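Local atomic coordinates of aminotransferase AspB (Helicobacter pylori 26695, PDB entry 3EZS), a protein that probably works as a pyridoxal 5'-phosphate-dependent aminotransferase, moving amino groups between amino acids and keto acids. Residues Ala66-Phe71 against Leu85-Gly90; Met135-Thr138 against Thr144-Leu147. All blocks are in the same frame, centred on the assembly; numbering follows the deposited sequence. Where two conformers were deposited one is given.

Interaction 1: Ala66-Phe71 against Leu85-Gly90; sequences AAQRGF and LISTLG
Gln68 brings a buried amide from the helix to the strand, and Ser87 meets it there with a hydroxyl. This is the one direct hydrogen bond between Ala66-Phe71 and Leu85-Gly90. Ser87 OG donates to Gln68 OE1 over 2.7 Å. The bond bends at the acceptor, with a C=O...donor angle of 141°, and the donor is tilted 33° from the carbonyl plane. Ser87 was deposited in two conformers; the bond belongs to one of them and is doubtful for the other. The Gln68 chain is extended beyond CG, which carries the amide across to the strand. The amide nitrogen has its own acceptor, the carbonyl O of Gly241 on the neighbouring strand. The amide is thus held at both ends, which would fix its rotation.

Leu85 lies beside this bond. Its CD2 is 3.7 Å from Gln68 OE1, and its CD1 is 4.0 Å from Arg69 CG, against the aliphatic part of the arginine. Farther out the Arg69 chain bends, and the bend accompanies the contact of its guanidinium with a water. This water joins the two segments. It accepts from Arg69 NH1 at 2.9 Å and donates to Leu85 O at 2.8 Å.

Further along, Thr88 OG1 donates to Gly90 O at 2.7 Å and spans the inverse gamma turn centred on Leu89. Leu89 packs on Leu89 of the second subunit.

Helix 62-76 packs on strand 85-88 at 117° between their directions. The strand is an outermost one of the seven-stranded mixed sheet and runs antiparallel to 241-245. This is the sheet of the large domain in fold-type I pyridoxal phosphate enzymes.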
loop_
_atom_site.group_PDB
_atom_site.type_symbol
_atom_site.label_atom_id
_atom_site.label_comp_id
_atom_site.label_asym_id
_atom_site.label_seq_id
_atom_site.Cartn_x
_atom_site.Cartn_y
_atom_site.Cartn_z
ATOM N N ALA A 66 4.122 17.133 -9.773
ATOM C CA ALA A 66 4.111 18.561 -10.121
ATOM C C ALA A 66 2.828 19.251 -9.637
ATOM O O ALA A 66 2.891 20.350 -9.108
ATOM C CB ALA A 66 4.292 18.749 -11.639
ATOM N N ALA A 67 1.669 18.611 -9.809
ATOM C CA ALA A 67 0.402 19.178 -9.311
ATOM C C ALA A 67 0.440 19.311 -7.790
ATOM O O ALA A 67 -0.083 20.284 -7.230
ATOM C CB ALA A 67 -0.796 18.325 -9.728
ATOM N N GLN A 68 1.048 18.337 -7.112
ATOM C CA GLN A 68 1.142 18.395 -5.654
ATOM C C GLN A 68 2.088 19.517 -5.205
ATOM O O GLN A 68 1.821 20.218 -4.216
ATOM C CB GLN A 68 1.552 17.033 -5.097
ATOM C CG GLN A 68 0.449 15.964 -5.251
ATOM C CD GLN A 68 0.859 14.595 -4.727
ATOM O OE1 GLN A 68 2.010 14.187 -4.879
ATOM N NE2 GLN A 68 -0.091 13.871 -4.133
ATOM N N ARG A 69 3.199 19.680 -5.927
ATOM C CA ARG A 69 4.121 20.768 -5.636
ATOM C C ARG A 69 3.435 22.123 -5.879
ATOM O O ARG A 69 3.598 23.053 -5.090
ATOM C CB ARG A 69 5.406 20.659 -6.461
ATOM C CG ARG A 69 6.233 19.430 -6.124
ATOM C CD ARG A 69 7.687 19.549 -6.591
ATOM N NE ARG A 69 7.807 19.700 -8.036
ATOM C CZ ARG A 69 7.757 18.704 -8.918
ATOM N NH1 ARG A 69 7.589 17.447 -8.527
ATOM N NH2 ARG A 69 7.869 18.970 -10.208
ATOM N N GLY A 70 2.678 22.232 -6.965
ATOM C CA GLY A 70 1.955 23.473 -7.279
ATOM C C GLY A 70 1.010 23.855 -6.149
ATOM O O GLY A 70 0.941 25.020 -5.750
ATOM N N PHE A 71 0.299 22.854 -5.633
ATOM C CA PHE A 71 -0.562 23.029 -4.461
ATOM C C PHE A 71 0.208 23.620 -3.273
ATOM O O PHE A 71 -0.242 24.593 -2.651
ATOM C CB PHE A 71 -1.224 21.703 -4.034
ATOM C CG PHE A 71 -1.816 21.763 -2.655
ATOM C CD1 PHE A 71 -2.972 22.491 -2.421
ATOM C CD2 PHE A 71 -1.188 21.154 -1.589
ATOM C CE1 PHE A 71 -3.479 22.599 -1.172
ATOM C CE2 PHE A 71 -1.691 21.261 -0.335
ATOM C CZ PHE A 71 -2.864 21.965 -0.127
ATOM N N LEU A 85 9.593 16.335 -2.435
ATOM C CA LEU A 85 8.208 15.874 -2.300
ATOM C C LEU A 85 8.077 14.496 -2.912
ATOM O O LEU A 85 8.556 14.260 -4.022
ATOM C CB LEU A 85 7.246 16.859 -2.940
ATOM C CG LEU A 85 5.759 16.485 -2.891
ATOM C CD1 LEU A 85 4.894 17.735 -2.739
ATOM C CD2 LEU A 85 5.335 15.657 -4.104
ATOM N N ILE A 86 7.499 13.574 -2.150
ATOM C CA ILE A 86 7.220 12.219 -2.624
ATOM C C ILE A 86 5.706 12.002 -2.595
ATOM O O ILE A 86 5.068 12.339 -1.604
ATOM C CB ILE A 86 7.960 11.130 -1.780
ATOM C CG1 ILE A 86 9.456 11.073 -2.157
ATOM C CG2 ILE A 86 7.354 9.730 -1.998
ATOM C CD1 ILE A 86 10.227 9.960 -1.485
ATOM N N SER A 87 5.150 11.468 -3.691
ATOM C CA SER A 87 3.716 11.158 -3.812
ATOM C C SER A 87 3.440 9.846 -3.089
ATOM O O SER A 87 4.207 8.875 -3.251
ATOM C CB SER A 87 3.309 10.988 -5.285
ATOM O OG SER A 87 3.394 12.195 -6.029
ATOM N N THR A 88 2.353 9.795 -2.316
ATOM C CA THR A 88 2.007 8.602 -1.535
ATOM C C THR A 88 0.530 8.186 -1.694
ATOM O O THR A 88 -0.286 8.932 -2.231
ATOM C CB THR A 88 2.327 8.834 -0.037
ATOM O OG1 THR A 88 1.420 9.799 0.513
ATOM C CG2 THR A 88 3.752 9.334 0.140
ATOM N N LEU A 89 0.212 6.989 -1.207
ATOM C CA LEU A 89 -1.117 6.417 -1.324
ATOM C C LEU A 89 -1.953 6.831 -0.113
ATOM O O LEU A 89 -2.377 5.999 0.677
ATOM C CB LEU A 89 -1.007 4.882 -1.429
ATOM C CG LEU A 89 -2.178 4.194 -2.121
ATOM C CD1 LEU A 89 -2.135 4.593 -3.612
ATOM C CD2 LEU A 89 -2.137 2.698 -1.956
ATOM N N GLY A 90 -2.221 8.128 0.004
ATOM C CA GLY A 90 -2.890 8.673 1.181
ATOM C C GLY A 90 -1.839 8.927 2.251
ATOM O O GLY A 90 -0.645 8.769 2.001
HETATM O O HOH W 1 8.625 15.880 -6.313
#

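Interaction 2: Met135-Thr138 against Thr144-Leu147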
loop_
_atom_site.group_PDB
_atom_site.type_symbol
_atom_site.label_atom_id
_atom_site.label_comp_id
_atom_site.label_asym_id
_atom_site.label_seq_id
_atom_site.Cartn_x
_atom_site.Cartn_y
_atom_site.Cartn_z
HETATM N N MSE A 135 2.923 12.851 24.817
HETATM C CA MSE A 135 2.881 14.255 25.214
HETATM C C MSE A 135 1.438 14.611 25.443
HETATM O O MSE A 135 0.725 14.897 24.473
HETATM C CB MSE A 135 3.490 15.137 24.109
HETATM C CG MSE A 135 4.985 14.923 23.926
HETATM SE SE MSE A 135 5.779 15.915 22.438
HETATM C CE MSE A 135 4.722 15.269 20.934
ATOM N N PRO A 136 0.996 14.644 26.727
ATOM C CA PRO A 136 -0.428 14.893 26.899
ATOM C C PRO A 136 -0.878 16.289 26.451
ATOM O O PRO A 136 -0.115 17.252 26.561
ATOM C CB PRO A 136 -0.659 14.705 28.404
ATOM C CG PRO A 136 0.645 14.165 28.962
ATOM C CD PRO A 136 1.703 14.558 28.019
ATOM N N LEU A 137 -2.098 16.347 25.912
ATOM C CA LEU A 137 -2.748 17.585 25.515
ATOM C C LEU A 137 -3.943 17.756 26.462
ATOM O O LEU A 137 -4.941 17.035 26.348
ATOM C CB LEU A 137 -3.249 17.500 24.079
ATOM C CG LEU A 137 -2.253 17.140 22.985
ATOM C CD1 LEU A 137 -3.018 16.988 21.640
ATOM C CD2 LEU A 137 -1.137 18.171 22.904
ATOM N N THR A 138 -3.824 18.676 27.422
ATOM C CA THR A 138 -4.893 18.913 28.397
ATOM C C THR A 138 -5.106 20.422 28.542
ATOM O O THR A 138 -4.280 21.204 28.104
ATOM C CB THR A 138 -4.571 18.285 29.793
ATOM O OG1 THR A 138 -3.532 19.036 30.452
ATOM C CG2 THR A 138 -4.167 16.826 29.660
ATOM N N THR A 144 -1.049 22.099 24.979
ATOM C CA THR A 144 0.266 22.273 24.393
ATOM C C THR A 144 1.194 21.073 24.697
ATOM O O THR A 144 1.426 20.734 25.857
ATOM C CB THR A 144 0.907 23.535 24.916
ATOM O OG1 THR A 144 -0.010 24.621 24.760
ATOM C CG2 THR A 144 2.231 23.837 24.177
ATOM N N PRO A 145 1.745 20.448 23.649
ATOM C CA PRO A 145 2.644 19.348 23.899
ATOM C C PRO A 145 4.050 19.836 24.233
ATOM O O PRO A 145 4.493 20.851 23.676
ATOM C CB PRO A 145 2.676 18.616 22.561
ATOM C CG PRO A 145 2.519 19.685 21.564
ATOM C CD PRO A 145 1.617 20.733 22.205
ATOM N N SER A 146 4.736 19.130 25.133
ATOM C CA SER A 146 6.147 19.429 25.402
ATOM C C SER A 146 6.922 18.198 25.864
ATOM O O SER A 146 6.351 17.174 26.192
ATOM C CB SER A 146 6.309 20.561 26.411
ATOM O OG SER A 146 5.831 20.193 27.678
ATOM N N LEU A 147 8.238 18.314 25.821
ATOM C CA LEU A 147 9.147 17.290 26.312
ATOM C C LEU A 147 10.101 17.983 27.245
ATOM O O LEU A 147 10.376 19.168 27.072
ATOM C CB LEU A 147 9.937 16.660 25.162
ATOM C CG LEU A 147 9.189 15.789 24.152
ATOM C CD1 LEU A 147 10.133 15.353 23.011
ATOM C CD2 LEU A 147 8.559 14.564 24.815
HETATM O O HOH W 2 2.597 17.671 26.762
#
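The Pro145 ring has the end of Leu137 over one face. Leu137 CD2 sits 3.7 Å from Pro145 N and 3.8 Å from Pro145 CD, close to the middle of the ring. Met135, a selenomethionine, comes instead at the ring edge, with its CB 3.9 Å from Pro145 CB. Its chain then runs on to Leu147 and crosses it at a slant. Met135 CG touches Leu147 CD2 at 3.7 Å, and Met135 SE lies 3.8 Å from Leu147 CG. Met135 CG stands beside the backbone N (chi1 -67°), which points the chain along the loop.

Met135 and Pro136 end strand 131-136, an outermost strand of the large-domain sheet. The chain turns there and comes back over the strand end before helix 149-154. Backbone hydrogen bonds join Met135 and Leu137 to strand 110-115.

No direct hydrogen bond joins the two segments. A water bridges them instead, donating to Pro136 O at 2.8 Å and accepting from Ser146 N at 3.1 Å. Its bond to Thr144 O is weak. Thr144 turns its hydroxyl to the carbonyl O of Asn141, in the connecting loop.

How the interactions relate
Both contacts belong to the same seven-stranded mixed sheet, at its two outermost strands within the chain. Interaction 1 involves strand 85-88 at one border, and interaction 2 involves strand 131-136 at the other. Their centres are 30 Å apart, on opposite sides of the chain's centre. The nearest atoms are about 21 Å apart, so the two do not touch. They follow one another along the chain, and interaction 1 closes before interaction 2 opens. Helix 62-76 packs at the first border, while a loop leading to helix 149-154 folds over the second. The contacts thus lie at the two borders of the sheet within this chain, in what is probably the cofactor-binding domain.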